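Local structure of malonyl acyl carrier protein transacylase (3IM8) at residues 31-36 / 66-71; 84-89 / 222-227; 101-106 / 215-220; 229-234 / 244-249. The protein probably catalyses the transfer of the malonyl group from malonyl-CoA to holo acyl carrier protein, a step in fatty acid synthesis. One frame throughout, in Å; residues are numbered along the deposited sequence.

Contact 1: residues 31-36 / 66-71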
loop_
_atom_site.group_PDB
_atom_site.type_symbol
_atom_site.label_atom_id
_atom_site.label_comp_id
_atom_site.label_asym_id
_atom_site.label_seq_id
_atom_site.Cartn_x
_atom_site.Cartn_y
_atom_site.Cartn_z
ATOM N N GLU A 31 2.709 22.939 3.269
ATOM C CA GLU A 31 3.768 22.645 4.214
ATOM C C GLU A 31 4.191 21.189 4.123
ATOM O O GLU A 31 5.363 20.912 4.002
ATOM C CB GLU A 31 3.331 22.959 5.665
ATOM C CG GLU A 31 4.326 22.470 6.761
ATOM C CD GLU A 31 5.566 23.402 6.986
ATOM O OE1 GLU A 31 6.441 23.007 7.767
ATOM O OE2 GLU A 31 5.655 24.514 6.394
ATOM N N THR A 32 3.246 20.238 4.174
ATOM C CA THR A 32 3.630 18.812 4.106
ATOM C C THR A 32 4.440 18.459 2.813
ATOM O O THR A 32 5.476 17.770 2.865
ATOM C CB THR A 32 2.365 17.863 4.320
ATOM O OG1 THR A 32 1.791 18.153 5.602
ATOM C CG2 THR A 32 2.716 16.339 4.259
ATOM N N ILE A 33 3.974 18.920 1.648
ATOM C CA ILE A 33 4.655 18.599 0.377
ATOM C C ILE A 33 6.026 19.285 0.293
ATOM O O ILE A 33 6.974 18.657 -0.148
ATOM C CB ILE A 33 3.758 18.934 -0.907
ATOM C CG1 ILE A 33 2.450 18.138 -0.895
ATOM C CG2 ILE A 33 4.475 18.622 -2.229
ATOM C CD1 ILE A 33 2.637 16.622 -0.817
ATOM N N ASP A 34 6.111 20.575 0.659
ATOM C CA ASP A 34 7.403 21.313 0.619
ATOM C C ASP A 34 8.423 20.732 1.620
ATOM O O ASP A 34 9.596 20.597 1.300
ATOM C CB ASP A 34 7.245 22.839 0.800
ATOM C CG ASP A 34 6.306 23.496 -0.268
ATOM O OD1 ASP A 34 5.790 22.808 -1.205
ATOM O OD2 ASP A 34 6.095 24.732 -0.171
ATOM N N ARG A 35 7.964 20.302 2.785
ATOM C CA ARG A 35 8.810 19.491 3.674
ATOM C C ARG A 35 9.365 18.213 3.007
ATOM O O ARG A 35 10.509 17.852 3.227
ATOM C CB ARG A 35 8.036 19.117 4.930
ATOM C CG ARG A 35 8.778 19.419 6.121
ATOM C CD ARG A 35 8.785 20.933 6.365
ATOM N NE ARG A 35 9.916 21.333 7.196
ATOM C CZ ARG A 35 9.898 22.287 8.133
ATOM N NH1 ARG A 35 11.004 22.520 8.821
ATOM N NH2 ARG A 35 8.792 22.998 8.409
ATOM N N ALA A 36 8.561 17.521 2.187
ATOM C CA ALA A 36 9.062 16.310 1.565
ATOM C C ALA A 36 10.061 16.731 0.497
ATOM O O ALA A 36 11.058 16.068 0.284
ATOM C CB ALA A 36 7.919 15.498 0.971
ATOM N N LEU A 66 3.411 8.835 -0.652
ATOM C CA LEU A 66 3.449 8.994 0.814
ATOM C C LEU A 66 3.233 10.454 1.267
ATOM O O LEU A 66 2.486 10.715 2.202
ATOM C CB LEU A 66 4.741 8.416 1.427
ATOM C CG LEU A 66 4.894 8.690 2.939
ATOM C CD1 LEU A 66 5.155 7.388 3.736
ATOM C CD2 LEU A 66 5.937 9.806 3.265
ATOM N N ALA A 67 3.894 11.395 0.605
ATOM C CA ALA A 67 3.792 12.803 0.937
ATOM C C ALA A 67 2.373 13.279 0.687
ATOM O O ALA A 67 1.816 14.001 1.502
ATOM C CB ALA A 67 4.767 13.604 0.103
ATOM N N THR A 68 1.783 12.854 -0.438
ATOM C CA THR A 68 0.420 13.229 -0.784
ATOM C C THR A 68 -0.595 12.674 0.209
ATOM O O THR A 68 -1.405 13.399 0.729
ATOM C CB THR A 68 0.093 12.760 -2.157
ATOM O OG1 THR A 68 0.957 13.438 -3.082
ATOM C CG2 THR A 68 -1.371 13.100 -2.464
ATOM N N SER A 69 -0.503 11.388 0.490
ATOM C CA SER A 69 -1.339 10.756 1.500
ATOM C C SER A 69 -1.214 11.354 2.890
ATOM O O SER A 69 -2.231 11.626 3.517
ATOM C CB SER A 69 -0.998 9.279 1.583
ATOM O OG SER A 69 -1.266 8.696 0.324
ATOM N N VAL A 70 0.008 11.474 3.407
ATOM C CA VAL A 70 0.222 12.142 4.719
ATOM C C VAL A 70 -0.416 13.522 4.744
ATOM O O VAL A 70 -1.085 13.889 5.736
ATOM C CB VAL A 70 1.697 12.186 5.119
ATOM C CG1 VAL A 70 1.905 12.924 6.438
ATOM C CG2 VAL A 70 2.203 10.740 5.271
ATOM N N ALA A 71 -0.239 14.284 3.668
ATOM C CA ALA A 71 -0.891 15.613 3.565
ATOM C C ALA A 71 -2.431 15.539 3.650
ATOM O O ALA A 71 -3.061 16.358 4.344
ATOM C CB ALA A 71 -0.512 16.258 2.302
#
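Thr32, Ile33 and Ala36 of helix 27-40 pack against Ala67 and Ala71 of helix 58-78. This is antiparallel helix-helix packing within the acyl transferase domain. The segment axes come within 9.0 Å of each other, and their directions differ by 153°. The small alanines let methyl groups of the other helix come down onto the backbone.

Packing is tight around Ala67. Its CB lies 3.8 Å from Ala36 CB and equally close to CD1 of Ile33. The chi2 of Ile33 (-57°) sets this CD1, which sits 3.6 Å from Ala67 O. In Thr32, CG2 is anti to the backbone N. It rests on the backbone of helix 58-78, 3.6 Å from Ala71 N and next to Ala67 O. The buried OG1 of Thr32 does not lack partners: it is hydrogen-bonded to Ile28 O and to Arg74 NH1.

The far side of helix 27-40 is different. Glu31 and Arg35 are exposed there and do not touch segment 66-71. Asp34 is partly exposed and pairs with Lys30 and Tyr23. Further helices cover two flanks of the contact. On one, Leu44 of helix 44-50 touches both Ala36 and Ala67. On the other, Phe105 of helix 105-122 touches both Thr32 and Val70. On the flank of Phe105 the fit is less close, with Val70 CG1 4.1 Å from Thr32 CG2.

Contact 2: residues 84-89 / 222-227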
loop_
_atom_site.group_PDB
_atom_site.type_symbol
_atom_site.label_atom_id
_atom_site.label_comp_id
_atom_site.label_asym_id
_atom_site.label_seq_id
_atom_site.Cartn_x
_atom_site.Cartn_y
_atom_site.Cartn_z
ATOM N N ASP A 84 -9.075 5.904 14.678
ATOM C CA ASP A 84 -8.912 5.031 15.848
ATOM C C ASP A 84 -7.945 3.885 15.574
ATOM O O ASP A 84 -7.316 3.318 16.499
ATOM C CB ASP A 84 -10.294 4.503 16.306
ATOM C CG ASP A 84 -11.233 5.652 16.707
ATOM O OD1 ASP A 84 -10.910 6.329 17.683
ATOM O OD2 ASP A 84 -12.229 5.934 16.014
ATOM N N MET A 85 -7.827 3.537 14.296
ATOM C CA MET A 85 -6.887 2.497 13.822
ATOM C C MET A 85 -6.465 2.864 12.407
ATOM O O MET A 85 -7.225 3.527 11.696
ATOM C CB MET A 85 -7.535 1.093 13.780
ATOM C CG MET A 85 -8.083 0.604 15.094
ATOM S SD MET A 85 -8.560 -1.138 15.094
ATOM C CE MET A 85 -7.044 -1.921 14.691
ATOM N N VAL A 86 -5.282 2.421 11.989
ATOM C CA VAL A 86 -4.816 2.642 10.613
ATOM C C VAL A 86 -4.277 1.370 9.962
ATOM O O VAL A 86 -3.949 0.437 10.647
ATOM C CB VAL A 86 -3.728 3.745 10.509
ATOM C CG1 VAL A 86 -4.259 5.096 11.020
ATOM C CG2 VAL A 86 -2.429 3.323 11.242
ATOM N N ALA A 87 -4.141 1.399 8.626
ATOM C CA ALA A 87 -3.498 0.370 7.825
ATOM C C ALA A 87 -3.266 1.056 6.474
ATOM O O ALA A 87 -3.877 2.099 6.182
ATOM C CB ALA A 87 -4.438 -0.863 7.644
ATOM N N GLY A 88 -2.399 0.482 5.656
ATOM C CA GLY A 88 -2.133 1.046 4.325
ATOM C C GLY A 88 -1.600 -0.067 3.442
ATOM O O GLY A 88 -0.990 -1.018 3.951
ATOM N N LEU A 89 -1.828 0.043 2.133
ATOM C CA LEU A 89 -1.431 -1.006 1.194
ATOM C C LEU A 89 0.025 -0.847 0.828
ATOM O O LEU A 89 0.394 0.071 0.090
ATOM C CB LEU A 89 -2.302 -0.992 -0.074
ATOM C CG LEU A 89 -1.985 -1.976 -1.201
ATOM C CD1 LEU A 89 -2.502 -3.341 -0.813
ATOM C CD2 LEU A 89 -2.604 -1.487 -2.566
ATOM N N PHE A 222 3.482 4.064 19.316
ATOM C CA PHE A 222 2.219 4.186 18.552
ATOM C C PHE A 222 1.224 5.081 19.285
ATOM O O PHE A 222 0.963 4.867 20.461
ATOM C CB PHE A 222 1.566 2.814 18.301
ATOM C CG PHE A 222 2.225 1.998 17.170
ATOM C CD1 PHE A 222 3.107 0.958 17.461
ATOM C CD2 PHE A 222 1.958 2.282 15.822
ATOM C CE1 PHE A 222 3.693 0.198 16.435
ATOM C CE2 PHE A 222 2.537 1.529 14.777
ATOM C CZ PHE A 222 3.402 0.502 15.068
ATOM N N THR A 223 0.659 6.067 18.608
ATOM C CA THR A 223 -0.362 6.872 19.224
ATOM C C THR A 223 -1.715 6.301 18.844
ATOM O O THR A 223 -2.733 6.599 19.457
ATOM C CB THR A 223 -0.158 8.375 18.950
ATOM O OG1 THR A 223 -0.135 8.640 17.541
ATOM C CG2 THR A 223 1.211 8.799 19.553
ATOM N N CYS A 224 -1.727 5.421 17.851
ATOM C CA CYS A 224 -2.932 4.681 17.579
ATOM C C CYS A 224 -2.579 3.335 16.906
ATOM O O CYS A 224 -1.504 3.214 16.300
ATOM C CB CYS A 224 -3.888 5.547 16.773
ATOM S SG CYS A 224 -3.811 5.204 15.039
ATOM N N PRO A 225 -3.438 2.316 17.082
ATOM C CA PRO A 225 -3.100 0.989 16.638
ATOM C C PRO A 225 -3.037 0.946 15.105
ATOM O O PRO A 225 -3.863 1.587 14.432
ATOM C CB PRO A 225 -4.238 0.110 17.164
ATOM C CG PRO A 225 -4.929 0.957 18.280
ATOM C CD PRO A 225 -4.699 2.382 17.849
ATOM N N LEU A 226 -2.041 0.224 14.591
ATOM C CA LEU A 226 -1.840 -0.022 13.140
ATOM C C LEU A 226 -1.920 -1.531 12.881
ATOM O O LEU A 226 -1.271 -2.300 13.569
ATOM C CB LEU A 226 -0.487 0.522 12.684
ATOM C CG LEU A 226 -0.074 0.240 11.218
ATOM C CD1 LEU A 226 0.805 1.326 10.734
ATOM C CD2 LEU A 226 0.705 -1.064 11.053
ATOM N N VAL A 227 -2.742 -1.953 11.911
ATOM C CA VAL A 227 -2.834 -3.352 11.491
ATOM C C VAL A 227 -1.851 -3.605 10.346
ATOM O O VAL A 227 -1.998 -3.052 9.249
ATOM C CB VAL A 227 -4.285 -3.717 11.113
ATOM C CG1 VAL A 227 -4.398 -5.168 10.726
ATOM C CG2 VAL A 227 -5.228 -3.420 12.301
HETATM O O HOH W 1 -0.868 -1.322 7.304
#
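Val86 CG2 packs on the side chain of Leu226, 3.7 Å from Leu226 CB. This CG2 stands between the backbone N and the carbonyl carbon. The other branch, Val86 CG1, is anti to the carbonyl carbon (chi1 -60°) and lies 4.0 Å from Cys224 SG. Ala96 of helix 92-99 covers this face, touching both Val86 and Leu226. On the other face Met85 meets Val227. The Met85 chain bends at its end (chi3 60°), and CE comes within 3.4 Å of Val227 CG2, which is tight for two carbons. Helix 254-263 packs here against Ala87 and Val227.

Strand 85-88 is an outermost strand of the four-stranded parallel sheet. Its inner neighbour is strand 4-8. Residues 224-227 lie along the other side in roughly the same direction, 37° apart, with a single bridge between Val86 and Leu226. The strand leads into a Gly88-Ser90-Gly92 pattern consistent with a nucleophile elbow, with Ser90 the predicted active-site serine.

Two backbone hydrogen bonds make the bridge. Val86 N donates to Pro225 O at 2.9 Å, and Val227 N donates to Val86 O at 3.0 Å. CA-H...O contacts add to each acceptor, from Met85 CA to Pro225 O and from Leu226 CA to Val86 O. Beyond the bridge a water accepts from Gly88 N and donates to Val227 O. At the opposite end Asp84 O lies 3.1 Å from Pro225 CD, while Asp84 OD2 turns to Thr4 N.

Contact 3: residues 101-106 / 215-220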
loop_
_atom_site.group_PDB
_atom_site.type_symbol
_atom_site.label_atom_id
_atom_site.label_comp_id
_atom_site.label_asym_id
_atom_site.label_seq_id
_atom_site.Cartn_x
_atom_site.Cartn_y
_atom_site.Cartn_z
ATOM N N GLY A 101 1.749 7.636 14.503
ATOM C CA GLY A 101 2.663 8.302 15.427
ATOM C C GLY A 101 4.011 7.619 15.514
ATOM O O GLY A 101 4.981 8.209 16.034
ATOM N N ALA A 102 4.100 6.375 15.034
ATOM C CA ALA A 102 5.348 5.610 15.166
ATOM C C ALA A 102 6.530 6.046 14.273
ATOM O O ALA A 102 7.698 5.930 14.668
ATOM C CB ALA A 102 5.103 4.122 15.026
ATOM N N LEU A 103 6.241 6.554 13.087
ATOM C CA LEU A 103 7.304 7.003 12.167
ATOM C C LEU A 103 7.246 8.519 11.912
ATOM O O LEU A 103 6.177 9.041 11.561
ATOM C CB LEU A 103 7.210 6.193 10.861
ATOM C CG LEU A 103 8.062 6.504 9.622
ATOM C CD1 LEU A 103 9.525 6.430 9.959
ATOM C CD2 LEU A 103 7.675 5.464 8.549
ATOM N N ASP A 104 8.370 9.225 12.114
ATOM C CA ASP A 104 8.453 10.666 11.806
ATOM C C ASP A 104 8.242 10.902 10.292
ATOM O O ASP A 104 8.696 10.111 9.453
ATOM C CB ASP A 104 9.801 11.270 12.268
ATOM C CG ASP A 104 10.043 12.711 11.737
ATOM O OD1 ASP A 104 9.485 13.678 12.306
ATOM O OD2 ASP A 104 10.809 12.896 10.753
ATOM N N PHE A 105 7.541 11.974 9.959
ATOM C CA PHE A 105 7.208 12.197 8.581
ATOM C C PHE A 105 8.451 12.366 7.688
ATOM O O PHE A 105 8.568 11.707 6.632
ATOM C CB PHE A 105 6.307 13.415 8.446
ATOM C CG PHE A 105 6.082 13.811 7.037
ATOM C CD1 PHE A 105 5.524 12.912 6.145
ATOM C CD2 PHE A 105 6.438 15.083 6.591
ATOM C CE1 PHE A 105 5.281 13.273 4.795
ATOM C CE2 PHE A 105 6.234 15.441 5.276
ATOM C CZ PHE A 105 5.650 14.518 4.368
ATOM N N GLU A 106 9.358 13.257 8.086
ATOM C CA GLU A 106 10.608 13.469 7.341
ATOM C C GLU A 106 11.483 12.204 7.233
ATOM O O GLU A 106 12.072 11.921 6.179
ATOM C CB GLU A 106 11.364 14.684 7.930
ATOM C CG GLU A 106 10.698 15.979 7.505
ATOM C CD GLU A 106 11.113 17.208 8.292
ATOM O OE1 GLU A 106 10.808 17.278 9.507
ATOM O OE2 GLU A 106 11.662 18.153 7.689
ATOM N N ALA A 215 17.440 -0.325 10.240
ATOM C CA ALA A 215 18.240 -0.312 11.493
ATOM C C ALA A 215 18.625 1.119 11.973
ATOM O O ALA A 215 18.742 1.398 13.188
ATOM C CB ALA A 215 19.488 -1.217 11.317
ATOM N N GLN A 216 18.792 2.013 10.993
ATOM C CA GLN A 216 19.089 3.422 11.227
ATOM C C GLN A 216 17.877 4.270 11.614
ATOM O O GLN A 216 18.038 5.420 12.050
ATOM C CB GLN A 216 19.790 4.046 9.986
ATOM C CG GLN A 216 21.191 3.462 9.693
ATOM C CD GLN A 216 22.016 3.205 10.976
ATOM O OE1 GLN A 216 22.597 2.133 11.132
ATOM N NE2 GLN A 216 22.052 4.177 11.894
ATOM N N VAL A 217 16.678 3.732 11.418
ATOM C CA VAL A 217 15.479 4.514 11.651
ATOM C C VAL A 217 15.027 4.230 13.058
ATOM O O VAL A 217 14.900 3.078 13.478
ATOM C CB VAL A 217 14.324 4.169 10.671
ATOM C CG1 VAL A 217 13.037 4.965 11.028
ATOM C CG2 VAL A 217 14.728 4.355 9.188
ATOM N N SER A 218 14.711 5.303 13.747
ATOM C CA SER A 218 14.369 5.251 15.123
ATOM C C SER A 218 12.863 5.431 15.195
ATOM O O SER A 218 12.346 6.506 14.881
ATOM C CB SER A 218 15.128 6.394 15.828
ATOM O OG SER A 218 14.446 6.841 16.978
ATOM N N PHE A 219 12.150 4.385 15.614
ATOM C CA PHE A 219 10.697 4.467 15.680
ATOM C C PHE A 219 10.266 4.944 17.080
ATOM O O PHE A 219 11.061 4.794 18.018
ATOM C CB PHE A 219 10.058 3.135 15.245
ATOM C CG PHE A 219 10.339 2.782 13.794
ATOM C CD1 PHE A 219 11.368 1.928 13.461
ATOM C CD2 PHE A 219 9.590 3.345 12.766
ATOM C CE1 PHE A 219 11.631 1.602 12.146
ATOM C CE2 PHE A 219 9.847 3.030 11.435
ATOM C CZ PHE A 219 10.881 2.165 11.130
ATOM N N SER A 220 9.065 5.556 17.184
ATOM C CA SER A 220 8.459 6.062 18.448
ATOM C C SER A 220 7.303 5.191 18.869
ATOM O O SER A 220 6.947 4.239 18.172
ATOM C CB SER A 220 7.892 7.484 18.290
ATOM O OG SER A 220 8.892 8.493 18.179
HETATM O O HOH W 2 11.020 7.916 12.998
#
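The two backbones come closest where Ser220 N donates a nearly straight hydrogen bond to Ala102 O, 2.9 Å long with an N-H...O angle of 175°, on a lone pair of the carbonyl.

The side chains of Leu103 and Phe219 lie side by side and point the same way. Leu103 CG is anti to its backbone N (chi1 173°), and CD1 approaches Phe219 CE2 at 3.7 Å. The same CD1 is 4.0 Å from Val217 CG1. That valine methyl stands over one face of the Phe219 ring, toward the rim and 3.5 Å above its plane. The ring edge faces the carbonyl: Ala102 O lies in the ring plane, 3.7 Å from Phe219 CD2. Ala102 CB rests on Ser220 O at 3.6 Å. Ile240 of helix 240-247 touches both Ala102 and Phe219, and Leu103 also touches Tyr94, Leu97 and Val98 of helix 92-99. Ser220 is exposed, and its CB meets Gly101 O. A water extends the link between the segments by accepting from Asp104 N and donating to Ser218 O.

The contact thus ties the chain leaving helix 204-215 to the turn between two helices. Gly101, with positive phi, ends the helical run of helix 92-99. Asp104 is the N-cap of helix 105-122, and its OD2 accepts from Asp107 N.

Contact 4: residues 229-234 / 244-249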
loop_
_atom_site.group_PDB
_atom_site.type_symbol
_atom_site.label_atom_id
_atom_site.label_comp_id
_atom_site.label_asym_id
_atom_site.label_seq_id
_atom_site.Cartn_x
_atom_site.Cartn_y
_atom_site.Cartn_z
ATOM N N ASN A 229 0.420 -5.302 7.285
ATOM C CA ASN A 229 0.164 -6.082 6.070
ATOM C C ASN A 229 0.571 -7.552 6.187
ATOM O O ASN A 229 -0.125 -8.472 5.702
ATOM C CB ASN A 229 0.954 -5.445 4.907
ATOM C CG ASN A 229 0.309 -4.162 4.354
ATOM O OD1 ASN A 229 -0.848 -3.765 4.688
ATOM N ND2 ASN A 229 1.038 -3.531 3.484
ATOM N N THR A 230 1.715 -7.759 6.837
ATOM C CA THR A 230 2.393 -9.064 6.816
ATOM C C THR A 230 1.663 -10.062 7.717
ATOM O O THR A 230 1.233 -11.152 7.243
ATOM C CB THR A 230 3.901 -8.920 7.168
ATOM O OG1 THR A 230 4.484 -7.919 6.335
ATOM C CG2 THR A 230 4.619 -10.230 7.008
ATOM N N GLU A 231 1.446 -9.647 8.973
ATOM C CA GLU A 231 0.860 -10.540 9.969
ATOM C C GLU A 231 -0.644 -10.372 10.108
ATOM O O GLU A 231 -1.283 -11.171 10.766
ATOM C CB GLU A 231 1.498 -10.310 11.336
ATOM C CG GLU A 231 3.017 -10.530 11.376
ATOM C CD GLU A 231 3.426 -12.002 11.501
ATOM O OE1 GLU A 231 3.293 -12.809 10.542
ATOM O OE2 GLU A 231 3.935 -12.345 12.591
ATOM N N ALA A 232 -1.208 -9.357 9.443
ATOM C CA ALA A 232 -2.623 -8.980 9.604
ATOM C C ALA A 232 -2.923 -8.912 11.105
ATOM O O ALA A 232 -3.851 -9.541 11.579
ATOM C CB ALA A 232 -3.527 -9.945 8.894
ATOM N N ALA A 233 -2.116 -8.139 11.839
ATOM C CA ALA A 233 -2.284 -8.003 13.285
ATOM C C ALA A 233 -1.824 -6.613 13.686
ATOM O O ALA A 233 -1.112 -5.950 12.915
ATOM C CB ALA A 233 -1.447 -9.079 14.003
ATOM N N VAL A 234 -2.194 -6.169 14.875
ATOM C CA VAL A 234 -1.821 -4.827 15.367
ATOM C C VAL A 234 -0.344 -4.877 15.604
ATOM O O VAL A 234 0.144 -5.752 16.335
ATOM C CB VAL A 234 -2.505 -4.450 16.710
ATOM C CG1 VAL A 234 -1.867 -3.203 17.350
ATOM C CG2 VAL A 234 -4.046 -4.288 16.507
ATOM N N LEU A 244 8.733 -4.630 8.469
ATOM C CA LEU A 244 8.863 -3.895 7.221
ATOM C C LEU A 244 9.890 -4.575 6.308
ATOM O O LEU A 244 9.734 -4.619 5.085
ATOM C CB LEU A 244 9.225 -2.448 7.496
ATOM C CG LEU A 244 8.086 -1.695 8.174
ATOM C CD1 LEU A 244 8.619 -0.394 8.596
ATOM C CD2 LEU A 244 6.837 -1.553 7.275
ATOM N N THR A 245 10.930 -5.118 6.929
ATOM C CA THR A 245 11.868 -5.962 6.245
ATOM C C THR A 245 11.195 -7.102 5.501
ATOM O O THR A 245 11.448 -7.266 4.336
ATOM C CB THR A 245 12.928 -6.467 7.200
ATOM O OG1 THR A 245 13.749 -5.358 7.544
ATOM C CG2 THR A 245 13.775 -7.575 6.541
ATOM N N ARG A 246 10.322 -7.862 6.165
ATOM C CA ARG A 246 9.593 -8.984 5.521
ATOM C C ARG A 246 8.484 -8.539 4.568
ATOM O O ARG A 246 8.203 -9.220 3.582
ATOM C CB ARG A 246 9.054 -9.961 6.556
ATOM C CG ARG A 246 10.205 -10.650 7.346
ATOM C CD ARG A 246 9.723 -11.884 8.075
ATOM N NE ARG A 246 8.788 -11.542 9.136
ATOM C CZ ARG A 246 7.537 -11.992 9.246
ATOM N NH1 ARG A 246 6.994 -12.803 8.358
ATOM N NH2 ARG A 246 6.811 -11.618 10.274
ATOM N N GLN A 247 7.852 -7.406 4.878
ATOM C CA GLN A 247 6.720 -6.930 4.087
ATOM C C GLN A 247 6.971 -6.920 2.573
ATOM O O GLN A 247 6.059 -7.281 1.820
ATOM C CB GLN A 247 6.251 -5.546 4.553
ATOM C CG GLN A 247 4.991 -5.036 3.894
ATOM C CD GLN A 247 5.127 -3.539 3.523
ATOM O OE1 GLN A 247 6.184 -3.094 3.034
ATOM N NE2 GLN A 247 4.067 -2.769 3.763
ATOM N N VAL A 248 8.173 -6.521 2.144
ATOM C CA VAL A 248 8.520 -6.382 0.699
ATOM C C VAL A 248 8.629 -7.748 -0.017
ATOM O O VAL A 248 8.452 -7.863 -1.231
ATOM C CB VAL A 248 9.754 -5.397 0.424
ATOM C CG1 VAL A 248 9.473 -3.974 0.898
ATOM C CG2 VAL A 248 11.051 -5.894 1.060
ATOM N N LYS A 249 8.838 -8.804 0.769
ATOM C CA LYS A 249 9.031 -10.140 0.212
ATOM C C LYS A 249 7.975 -11.147 0.672
ATOM O O LYS A 249 8.102 -12.322 0.372
ATOM C CB LYS A 249 10.469 -10.642 0.536
ATOM C CG LYS A 249 10.671 -10.944 2.047
ATOM C CD LYS A 249 12.047 -11.519 2.380
ATOM C CE LYS A 249 12.388 -11.124 3.795
ATOM N NZ LYS A 249 13.436 -12.002 4.309
#
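Thr230 touches both Arg246 and Gln247 with its two branches. Its chi1 (-52°) sets OG1 beside the backbone N, anti to the carbonyl carbon. This OG1 packs against the helix backbone, 3.3 Å from Gln247 CA. The methyl CG2, anti to N, lies over one face of the Arg246 guanidinium, 3.8 Å from NH1.

Glu231 comes to the edge of the same guanidinium, near the plane, with CD 3.6 Å from Arg246 NH2. The carboxylate is turned almost perpendicular to the guanidinium, at 87°. The salt bridge between them is long, 3.7 Å from Glu231 OE1 to Arg246 NH2. The closer acidic partner is Glu250, in a salt bridge with Arg246 NH1.

Helix 240-247 here meets the predicted active site. Gln247 O accepts a hydrogen bond from ND1 of His199, consistent with the Ser-His dyad of FabD enzymes, in which a main-chain carbonyl takes the place of a third acidic residue.

The Gln247 side chain starts with CG anti to the backbone N (chi1 -174°) and then bends at chi2. Both ends of its amide are held: NE2 donates to Ser90 O, and OE1 accepts from Arg115 NH2. The amide of Asn229 lies beside it, the two planes only modestly inclined. Nearer the backbones, Asn229 CB lies 4.2 Å from Gln247 CG.

Contact 1 closes first along the chain. Contact 3 follows within the span that contact 2 brackets, and contact 4 comes last. Segments 215-220, 222-227 and 229-234 all belong to the connection between helices 204-215 and 240-247. This connection passes the turn before helix 105-122, then the edge strand 85-88, then the region of Ser90 and His199. Contacts 2 and 4 have centres about 13 Å apart and touch through Val227 on Ala233 and Leu226 on Val234. Contacts 2 and 3, centres about 14 Å apart, meet where Phe222 touches Ala102. Contact 1 has its centre about 24 Å from that of contact 4 and joins contact 3 through Phe105. Only contact 4 lies beside Ser90 and His199; contact 2 holds the strand leading to Ser90, and contacts 1 and 3 are packing away from the site.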